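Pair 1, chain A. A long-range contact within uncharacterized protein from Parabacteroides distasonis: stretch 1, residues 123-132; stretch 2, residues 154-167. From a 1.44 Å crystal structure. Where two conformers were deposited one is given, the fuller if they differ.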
# COMPACT_ATOMS: atom_id res chain seq x y z
N VAL A 123 1.10 -13.02 15.91
CA VAL A 123 1.04 -11.69 15.35
C VAL A 123 0.26 -10.78 16.29
O VAL A 123 0.71 -9.67 16.58
CB VAL A 123 0.46 -11.67 13.93
CG1 VAL A 123 0.35 -10.25 13.38
CG2 VAL A 123 1.29 -12.57 12.96
N ASN A 124 -0.90 -11.23 16.76
CA ASN A 124 -1.71 -10.37 17.62
C ASN A 124 -0.96 -10.00 18.91
O ASN A 124 -0.92 -8.83 19.31
CB ASN A 124 -3.04 -11.05 17.99
CG ASN A 124 -3.94 -11.25 16.78
OD1 ASN A 124 -3.71 -10.64 15.73
ND2 ASN A 124 -4.94 -12.13 16.91
N ARG A 125 -0.35 -10.99 19.53
CA ARG A 125 0.38 -10.79 20.77
C ARG A 125 1.52 -9.80 20.57
O ARG A 125 1.72 -8.91 21.40
CB ARG A 125 0.90 -12.12 21.31
CG ARG A 125 1.77 -11.98 22.53
CD ARG A 125 2.15 -13.34 23.11
NE ARG A 125 2.93 -14.14 22.16
CZ ARG A 125 2.53 -15.23 21.50
NH1 ARG A 125 1.32 -15.73 21.64
NH2 ARG A 125 3.37 -15.84 20.67
N GLU A 126 2.28 -9.95 19.49
CA GLU A 126 3.43 -9.09 19.26
C GLU A 126 3.02 -7.69 18.83
O GLU A 126 3.66 -6.72 19.24
CB GLU A 126 4.40 -9.76 18.27
CG GLU A 126 4.99 -11.04 18.90
CD GLU A 126 6.05 -11.73 18.08
OE1 GLU A 126 6.39 -11.24 16.99
OE2 GLU A 126 6.54 -12.79 18.56
N MSE A 127 1.93 -7.54 18.09
CA MSE A 127 1.40 -6.21 17.84
C MSE A 127 1.08 -5.52 19.16
O MSE A 127 1.42 -4.33 19.33
CB MSE A 127 0.15 -6.24 16.94
CG MSE A 127 0.41 -6.59 15.50
SE MSE A 127 -1.06 -6.30 14.29
CE MSE A 127 -2.36 -7.43 15.19
N SER A 128 0.41 -6.21 20.08
CA SER A 128 0.14 -5.62 21.38
C SER A 128 1.40 -5.22 22.13
O SER A 128 1.46 -4.14 22.76
CB SER A 128 -0.72 -6.56 22.20
OG SER A 128 -2.02 -6.63 21.63
N GLU A 129 2.43 -6.06 22.08
CA GLU A 129 3.70 -5.73 22.73
C GLU A 129 4.33 -4.47 22.14
O GLU A 129 4.84 -3.61 22.87
CB GLU A 129 4.69 -6.90 22.58
CG GLU A 129 4.36 -8.10 23.45
CD GLU A 129 5.23 -9.33 23.18
OE1 GLU A 129 6.08 -9.31 22.24
OE2 GLU A 129 5.01 -10.34 23.88
N ALA A 130 4.33 -4.37 20.82
CA ALA A 130 4.88 -3.19 20.15
C ALA A 130 4.11 -1.92 20.47
O ALA A 130 4.70 -0.87 20.70
CB ALA A 130 4.91 -3.41 18.62
N ILE A 131 2.78 -2.02 20.48
CA ILE A 131 1.94 -0.87 20.80
C ILE A 131 2.26 -0.36 22.21
O ILE A 131 2.39 0.84 22.43
CB ILE A 131 0.45 -1.19 20.68
CG1 ILE A 131 0.05 -1.40 19.22
CG2 ILE A 131 -0.43 -0.07 21.29
CD1 ILE A 131 -1.23 -2.20 19.06
N GLU A 132 2.47 -1.26 23.16
CA GLU A 132 2.80 -0.88 24.54
C GLU A 132 4.15 -0.17 24.60
O GLU A 132 4.30 0.86 25.24
CB GLU A 132 2.82 -2.10 25.44
CG GLU A 132 3.04 -1.78 26.91
CD GLU A 132 1.93 -0.95 27.52
OE1 GLU A 132 0.80 -0.95 27.00
OE2 GLU A 132 2.21 -0.29 28.54
N ALA A 154 -7.08 -11.42 8.29
CA ALA A 154 -8.34 -10.86 8.76
C ALA A 154 -8.41 -10.89 10.28
O ALA A 154 -8.89 -9.93 10.92
CB ALA A 154 -9.53 -11.61 8.14
N ASP A 155 -7.95 -11.97 10.88
CA ASP A 155 -8.00 -12.06 12.33
C ASP A 155 -7.14 -11.00 13.02
O ASP A 155 -7.49 -10.48 14.09
CB ASP A 155 -7.58 -13.45 12.81
CG ASP A 155 -7.71 -13.59 14.29
OD1 ASP A 155 -8.86 -13.67 14.75
OD2 ASP A 155 -6.68 -13.58 14.99
N ASN A 156 -6.01 -10.65 12.40
CA ASN A 156 -5.15 -9.62 12.96
C ASN A 156 -5.88 -8.25 12.93
O ASN A 156 -5.73 -7.42 13.83
CB ASN A 156 -3.85 -9.48 12.17
CG ASN A 156 -2.99 -10.72 12.12
OD1 ASN A 156 -2.25 -10.89 11.13
ND2 ASN A 156 -3.00 -11.55 13.16
N LEU A 157 -6.62 -8.01 11.86
CA LEU A 157 -7.36 -6.74 11.73
C LEU A 157 -8.53 -6.66 12.71
O LEU A 157 -8.77 -5.61 13.32
CB LEU A 157 -7.79 -6.58 10.28
CG LEU A 157 -6.64 -6.66 9.28
CD1 LEU A 157 -7.15 -6.58 7.84
CD2 LEU A 157 -5.64 -5.57 9.56
N ARG A 158 -9.26 -7.76 12.86
CA ARG A 158 -10.29 -7.93 13.89
C ARG A 158 -9.73 -7.61 15.26
O ARG A 158 -10.31 -6.89 16.07
CB ARG A 158 -10.73 -9.41 13.84
CG ARG A 158 -11.73 -9.87 14.85
CD ARG A 158 -11.12 -10.22 16.20
NE ARG A 158 -10.02 -11.23 16.26
CZ ARG A 158 -9.43 -11.52 17.42
NH1 ARG A 158 -9.80 -10.84 18.51
NH2 ARG A 158 -8.47 -12.45 17.51
N TYR A 159 -8.58 -8.22 15.55
CA TYR A 159 -7.94 -8.03 16.84
C TYR A 159 -7.58 -6.56 17.09
O TYR A 159 -7.79 -6.02 18.17
CB TYR A 159 -6.70 -8.93 16.92
CG TYR A 159 -5.89 -8.82 18.18
CD1 TYR A 159 -4.85 -7.90 18.30
CD2 TYR A 159 -6.17 -9.65 19.26
CE1 TYR A 159 -4.11 -7.81 19.46
CE2 TYR A 159 -5.43 -9.58 20.41
CZ TYR A 159 -4.41 -8.66 20.52
OH TYR A 159 -3.66 -8.63 21.70
N LEU A 160 -6.99 -5.92 16.09
CA LEU A 160 -6.64 -4.50 16.23
C LEU A 160 -7.86 -3.68 16.55
O LEU A 160 -7.84 -2.89 17.49
CB LEU A 160 -6.00 -3.94 14.96
CG LEU A 160 -4.57 -4.39 14.75
CD1 LEU A 160 -4.02 -3.87 13.40
CD2 LEU A 160 -3.66 -4.00 15.91
N ALA A 161 -8.94 -3.89 15.80
CA ALA A 161 -10.14 -3.09 15.96
C ALA A 161 -10.75 -3.32 17.34
O ALA A 161 -11.11 -2.37 18.05
CB ALA A 161 -11.17 -3.46 14.88
N GLU A 162 -10.91 -4.58 17.72
CA GLU A 162 -11.72 -4.96 18.87
C GLU A 162 -10.93 -5.00 20.16
O GLU A 162 -11.45 -4.64 21.23
CB GLU A 162 -12.43 -6.29 18.59
CG GLU A 162 -13.39 -6.10 17.39
CD GLU A 162 -14.05 -7.35 16.80
OE1 GLU A 162 -13.87 -8.48 17.32
OE2 GLU A 162 -14.76 -7.18 15.76
N LYS A 163 -9.66 -5.38 20.09
CA LYS A 163 -8.85 -5.48 21.31
C LYS A 163 -7.90 -4.32 21.56
O LYS A 163 -7.54 -4.05 22.72
CB LYS A 163 -8.15 -6.82 21.37
CG LYS A 163 -9.17 -7.92 21.46
CD LYS A 163 -8.62 -9.29 21.38
CE LYS A 163 -9.63 -10.30 21.90
NZ LYS A 163 -9.27 -11.71 21.56
N GLU A 164 -7.48 -3.63 20.50
CA GLU A 164 -6.59 -2.47 20.63
C GLU A 164 -7.23 -1.13 20.28
O GLU A 164 -6.59 -0.08 20.39
CB GLU A 164 -5.29 -2.69 19.84
CG GLU A 164 -4.43 -3.83 20.40
CD GLU A 164 -3.75 -3.51 21.74
OE1 GLU A 164 -3.94 -2.44 22.33
OE2 GLU A 164 -3.01 -4.38 22.23
N ASN A 165 -8.50 -1.16 19.85
CA ASN A 165 -9.19 0.05 19.43
C ASN A 165 -8.37 0.84 18.40
O ASN A 165 -8.27 2.09 18.46
CB ASN A 165 -9.54 0.90 20.67
CG ASN A 165 -10.56 1.97 20.38
OD1 ASN A 165 -11.42 1.84 19.51
ND2 ASN A 165 -10.49 3.05 21.16
N ILE A 166 -7.78 0.11 17.44
CA ILE A 166 -7.05 0.70 16.31
C ILE A 166 -7.78 0.26 15.08
O ILE A 166 -8.05 -0.92 14.91
CB ILE A 166 -5.58 0.27 16.30
CG1 ILE A 166 -4.84 0.99 17.43
CG2 ILE A 166 -4.96 0.55 14.90
CD1 ILE A 166 -3.42 0.46 17.67
N HIS A 167 -8.17 1.23 14.24
CA HIS A 167 -9.16 1.00 13.20
C HIS A 167 -8.61 1.32 11.80
O HIS A 167 -9.39 1.46 10.86
CB HIS A 167 -10.45 1.79 13.47
CG HIS A 167 -11.09 1.42 14.76
ND1 HIS A 167 -11.87 0.30 14.90
CD2 HIS A 167 -11.01 1.99 15.99
CE1 HIS A 167 -12.28 0.21 16.16
NE2 HIS A 167 -11.74 1.20 16.85
O HOH W 1 -0.99 -3.25 23.83

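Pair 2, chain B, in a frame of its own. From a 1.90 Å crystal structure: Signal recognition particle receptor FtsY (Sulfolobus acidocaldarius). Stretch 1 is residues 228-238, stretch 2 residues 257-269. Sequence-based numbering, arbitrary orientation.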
# COMPACT_ATOMS: atom_id res chain seq x y z
N ASP B 228 -7.31 -4.74 2.59
CA ASP B 228 -6.27 -5.70 2.99
C ASP B 228 -5.48 -5.24 4.21
O ASP B 228 -4.88 -6.06 4.90
CB ASP B 228 -5.30 -6.04 1.86
CG ASP B 228 -4.57 -7.35 2.11
OD1 ASP B 228 -5.26 -8.39 2.21
OD2 ASP B 228 -3.32 -7.35 2.20
N ALA B 229 -5.45 -3.94 4.46
CA ALA B 229 -4.72 -3.43 5.63
C ALA B 229 -5.31 -3.99 6.94
O ALA B 229 -4.57 -4.35 7.87
CB ALA B 229 -4.71 -1.90 5.62
N LEU B 230 -6.64 -4.05 7.01
CA LEU B 230 -7.29 -4.64 8.17
C LEU B 230 -6.99 -6.14 8.25
O LEU B 230 -6.78 -6.68 9.33
CB LEU B 230 -8.81 -4.39 8.15
CG LEU B 230 -9.60 -4.96 9.34
CD1 LEU B 230 -9.09 -4.37 10.67
CD2 LEU B 230 -11.12 -4.76 9.20
N GLU B 231 -6.96 -6.80 7.10
CA GLU B 231 -6.61 -8.22 7.07
C GLU B 231 -5.17 -8.46 7.54
O GLU B 231 -4.91 -9.39 8.30
CB GLU B 231 -6.82 -8.81 5.67
CG GLU B 231 -6.60 -10.32 5.61
CD GLU B 231 -7.77 -11.10 6.16
OE1 GLU B 231 -8.79 -10.48 6.56
OE2 GLU B 231 -7.67 -12.35 6.20
N GLN B 232 -4.24 -7.62 7.10
CA GLN B 232 -2.86 -7.66 7.62
C GLN B 232 -2.82 -7.49 9.14
O GLN B 232 -2.16 -8.24 9.86
CB GLN B 232 -2.01 -6.54 6.97
CG GLN B 232 -1.76 -6.70 5.48
CD GLN B 232 -1.18 -5.44 4.86
OE1 GLN B 232 -0.49 -4.66 5.53
NE2 GLN B 232 -1.48 -5.22 3.59
N ALA B 233 -3.52 -6.49 9.63
CA ALA B 233 -3.58 -6.23 11.07
C ALA B 233 -4.16 -7.39 11.87
O ALA B 233 -3.65 -7.70 12.94
CB ALA B 233 -4.37 -4.96 11.33
N ARG B 234 -5.22 -8.02 11.35
CA ARG B 234 -5.87 -9.15 12.05
C ARG B 234 -4.95 -10.37 12.14
O ARG B 234 -4.79 -10.97 13.20
CB ARG B 234 -7.14 -9.60 11.33
CG ARG B 234 -8.34 -8.72 11.50
CD ARG B 234 -9.53 -9.39 10.82
NE ARG B 234 -10.72 -8.55 10.81
CZ ARG B 234 -11.56 -8.41 11.83
NH1 ARG B 234 -11.33 -9.04 12.98
NH2 ARG B 234 -12.62 -7.63 11.70
N HIS B 235 -4.38 -10.74 11.00
CA HIS B 235 -3.49 -11.88 10.90
C HIS B 235 -2.26 -11.72 11.77
O HIS B 235 -1.89 -12.63 12.49
CB HIS B 235 -3.07 -12.11 9.45
CG HIS B 235 -4.05 -12.91 8.65
ND1 HIS B 235 -3.98 -14.28 8.55
CD2 HIS B 235 -5.12 -12.52 7.92
CE1 HIS B 235 -4.98 -14.71 7.78
NE2 HIS B 235 -5.68 -13.66 7.38
N PHE B 236 -1.62 -10.56 11.68
CA PHE B 236 -0.41 -10.29 12.47
C PHE B 236 -0.72 -10.28 13.97
O PHE B 236 0.08 -10.74 14.78
CB PHE B 236 0.24 -8.97 12.05
CG PHE B 236 1.19 -9.09 10.89
CD1 PHE B 236 2.20 -10.04 10.89
CD2 PHE B 236 1.09 -8.23 9.81
CE1 PHE B 236 3.09 -10.13 9.81
CE2 PHE B 236 1.97 -8.32 8.72
CZ PHE B 236 2.96 -9.27 8.72
N GLU B 237 -1.89 -9.77 14.34
CA GLU B 237 -2.26 -9.78 15.75
C GLU B 237 -2.43 -11.22 16.24
O GLU B 237 -1.99 -11.55 17.34
CB GLU B 237 -3.53 -8.95 16.00
CG GLU B 237 -4.15 -9.15 17.39
CD GLU B 237 -3.18 -8.84 18.52
OE1 GLU B 237 -2.21 -8.08 18.31
OE2 GLU B 237 -3.39 -9.37 19.63
N ASN B 238 -3.04 -12.06 15.42
CA ASN B 238 -3.25 -13.46 15.79
C ASN B 238 -1.98 -14.32 15.77
O ASN B 238 -1.81 -15.18 16.62
CB ASN B 238 -4.32 -14.10 14.90
CG ASN B 238 -5.70 -13.49 15.08
OD1 ASN B 238 -6.03 -12.99 16.16
ND2 ASN B 238 -6.50 -13.52 14.03
N GLY B 257 -8.67 5.51 6.78
CA GLY B 257 -9.83 4.95 7.49
C GLY B 257 -9.50 3.67 8.23
O GLY B 257 -10.23 3.28 9.13
N ILE B 258 -8.39 3.02 7.86
CA ILE B 258 -7.84 1.88 8.61
C ILE B 258 -7.72 2.18 10.12
O ILE B 258 -7.92 1.30 10.95
CB ILE B 258 -6.45 1.39 8.06
CG1 ILE B 258 -5.96 0.15 8.82
CG2 ILE B 258 -5.39 2.47 8.14
CD1 ILE B 258 -6.85 -1.08 8.64
N ALA B 259 -7.40 3.43 10.46
CA ALA B 259 -7.32 3.85 11.87
C ALA B 259 -8.60 3.53 12.65
O ALA B 259 -8.56 3.04 13.78
CB ALA B 259 -7.00 5.34 11.95
N LEU B 260 -9.75 3.82 12.04
CA LEU B 260 -11.04 3.54 12.66
C LEU B 260 -11.29 2.04 12.76
O LEU B 260 -11.74 1.55 13.80
CB LEU B 260 -12.16 4.22 11.86
CG LEU B 260 -13.60 4.01 12.33
CD1 LEU B 260 -13.74 4.27 13.84
CD2 LEU B 260 -14.55 4.93 11.53
N SER B 261 -11.00 1.31 11.68
CA SER B 261 -11.19 -0.13 11.66
C SER B 261 -10.36 -0.86 12.72
O SER B 261 -10.83 -1.79 13.37
CB SER B 261 -10.90 -0.70 10.26
OG SER B 261 -11.91 -0.29 9.35
N LEU B 262 -9.11 -0.42 12.88
CA LEU B 262 -8.20 -0.96 13.88
C LEU B 262 -8.74 -0.81 15.30
O LEU B 262 -8.73 -1.76 16.09
CB LEU B 262 -6.86 -0.25 13.79
CG LEU B 262 -5.95 -0.65 12.65
CD1 LEU B 262 -4.77 0.30 12.62
CD2 LEU B 262 -5.50 -2.07 12.89
N ALA B 263 -9.20 0.39 15.62
CA ALA B 263 -9.77 0.66 16.93
C ALA B 263 -11.07 -0.12 17.11
O ALA B 263 -11.27 -0.77 18.14
CB ALA B 263 -10.01 2.14 17.11
N TYR B 264 -11.94 -0.07 16.10
CA TYR B 264 -13.26 -0.66 16.22
C TYR B 264 -13.20 -2.19 16.29
O TYR B 264 -13.85 -2.80 17.14
CB TYR B 264 -14.17 -0.19 15.07
CG TYR B 264 -15.62 -0.59 15.21
CD1 TYR B 264 -16.09 -1.79 14.70
CD2 TYR B 264 -16.52 0.25 15.86
CE1 TYR B 264 -17.42 -2.14 14.84
CE2 TYR B 264 -17.84 -0.09 16.00
CZ TYR B 264 -18.29 -1.29 15.49
OH TYR B 264 -19.62 -1.62 15.63
N GLU B 265 -12.43 -2.81 15.40
CA GLU B 265 -12.32 -4.27 15.34
C GLU B 265 -11.30 -4.91 16.29
O GLU B 265 -11.57 -5.95 16.87
CB GLU B 265 -11.95 -4.71 13.92
CG GLU B 265 -13.08 -4.60 12.94
CD GLU B 265 -14.20 -5.54 13.29
OE1 GLU B 265 -13.90 -6.72 13.59
OE2 GLU B 265 -15.37 -5.10 13.26
N LEU B 266 -10.13 -4.30 16.40
CA LEU B 266 -8.99 -4.95 17.05
C LEU B 266 -8.56 -4.29 18.35
O LEU B 266 -7.65 -4.79 19.03
CB LEU B 266 -7.80 -5.01 16.10
CG LEU B 266 -8.07 -5.71 14.76
CD1 LEU B 266 -6.84 -5.68 13.87
CD2 LEU B 266 -8.54 -7.12 15.02
N LYS B 267 -9.19 -3.17 18.70
CA LYS B 267 -8.79 -2.36 19.83
C LYS B 267 -7.31 -2.01 19.78
O LYS B 267 -6.63 -2.02 20.81
CB LYS B 267 -9.13 -3.03 21.17
CG LYS B 267 -10.63 -3.14 21.44
CD LYS B 267 -11.29 -1.81 21.14
CE LYS B 267 -12.76 -1.95 20.80
NZ LYS B 267 -13.29 -0.71 20.18
N LYS B 268 -6.80 -1.71 18.58
CA LYS B 268 -5.39 -1.37 18.42
C LYS B 268 -5.26 0.10 18.06
O LYS B 268 -6.03 0.62 17.26
CB LYS B 268 -4.74 -2.24 17.33
CG LYS B 268 -4.64 -3.71 17.71
CD LYS B 268 -3.65 -3.90 18.87
CE LYS B 268 -3.48 -5.38 19.19
NZ LYS B 268 -2.77 -5.62 20.47
N PRO B 269 -4.31 0.80 18.70
CA PRO B 269 -4.16 2.23 18.41
C PRO B 269 -3.14 2.53 17.31
O PRO B 269 -2.16 1.81 17.14
CB PRO B 269 -3.66 2.79 19.73
CG PRO B 269 -2.82 1.65 20.31
CD PRO B 269 -3.57 0.39 19.90

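The sharpest difference lies at one matched position, Asn A124 in pair 1 and Leu B230 in pair 2: each is the knob that enters a hole on the second helix, but one is held by hydrogen bonds and the other by apolar packing. Asn A124 sits among Asp A155, Asn A156, Arg A158 and Tyr A159. Its amide is used at both ends, OD1 accepting from Asn A156 ND2 at 2.8 Å and ND2 donating to Asp A155 OD2 at 3.0 Å, while its CB lies 3.4 Å from the centroid of the Tyr A159 ring, almost on the ring normal. Asp A155 is itself tied to Arg A158 by a salt bridge (OD1 to NH2, 3.0 Å), so the acceptor belongs to a small polar network. Leu B230 sits among Ile B258, Ser B261, Glu B265 and Leu B266. Its CB is 3.9 Å from Ile B258 CD1 and its CD1 is 4.1 Å from both Ser B261 CB and Leu B266 CD1.

The backbones carrying these knobs superpose to 0.5 Å over 14 central residues. In both, two helices run in roughly the same direction, crossing at -40° in pair 1 and -36° in pair 2, with axes 10.0 and 9.9 Å apart at closest approach. The second helix is followed in each by a residue with positive phi, Asn A165 matching Lys B267. Buried areas are also close, 521 and 485 Å².

One turn further along the first helix, Met A127 (selenomethionine) matches Ala B233. The long side chain brings CE to 3.7 Å from Leu A160 CD2 and 4.0 Å from Tyr A159 CD1. At the alanine the neighbours reach in instead: Ala B233 CB meets Leu B262 CD2 at 3.5 Å and Leu B266 CD1 at 3.6 Å. Leu A160 and Leu B262 are matched, so the same leucine position serves a long partner in one pair and a short one in the other.

The same split, polar in pair 1 and apolar in pair 2, returns at Glu A164 and Leu B266. Ser A128 OG donates to Glu A164 OE2 at 2.5 Å and lies 2.6 Å from Tyr A159 OH, at the edge of that ring; a water also bridges Ser A128 O and Glu A164 OE2, donating to each at 2.8 Å. Arg B234, in the serine's place, packs its CG 3.9 Å from Leu B266 CD2 and extends NH2 to Glu B265 OE1, a very short salt bridge of 2.5 Å. Glu B265 matches Lys A163, which makes no contact across pair 1.

The far end shows the opposite exchange. Ile A131 CD1 packs 3.7 Å from Ile A166 CD1, whereas the matched Glu B237 and Lys B268 form a salt bridge, OE1 to NZ at 3.3 Å. Thus apolar and charged partners join the same two positions on a common backbone.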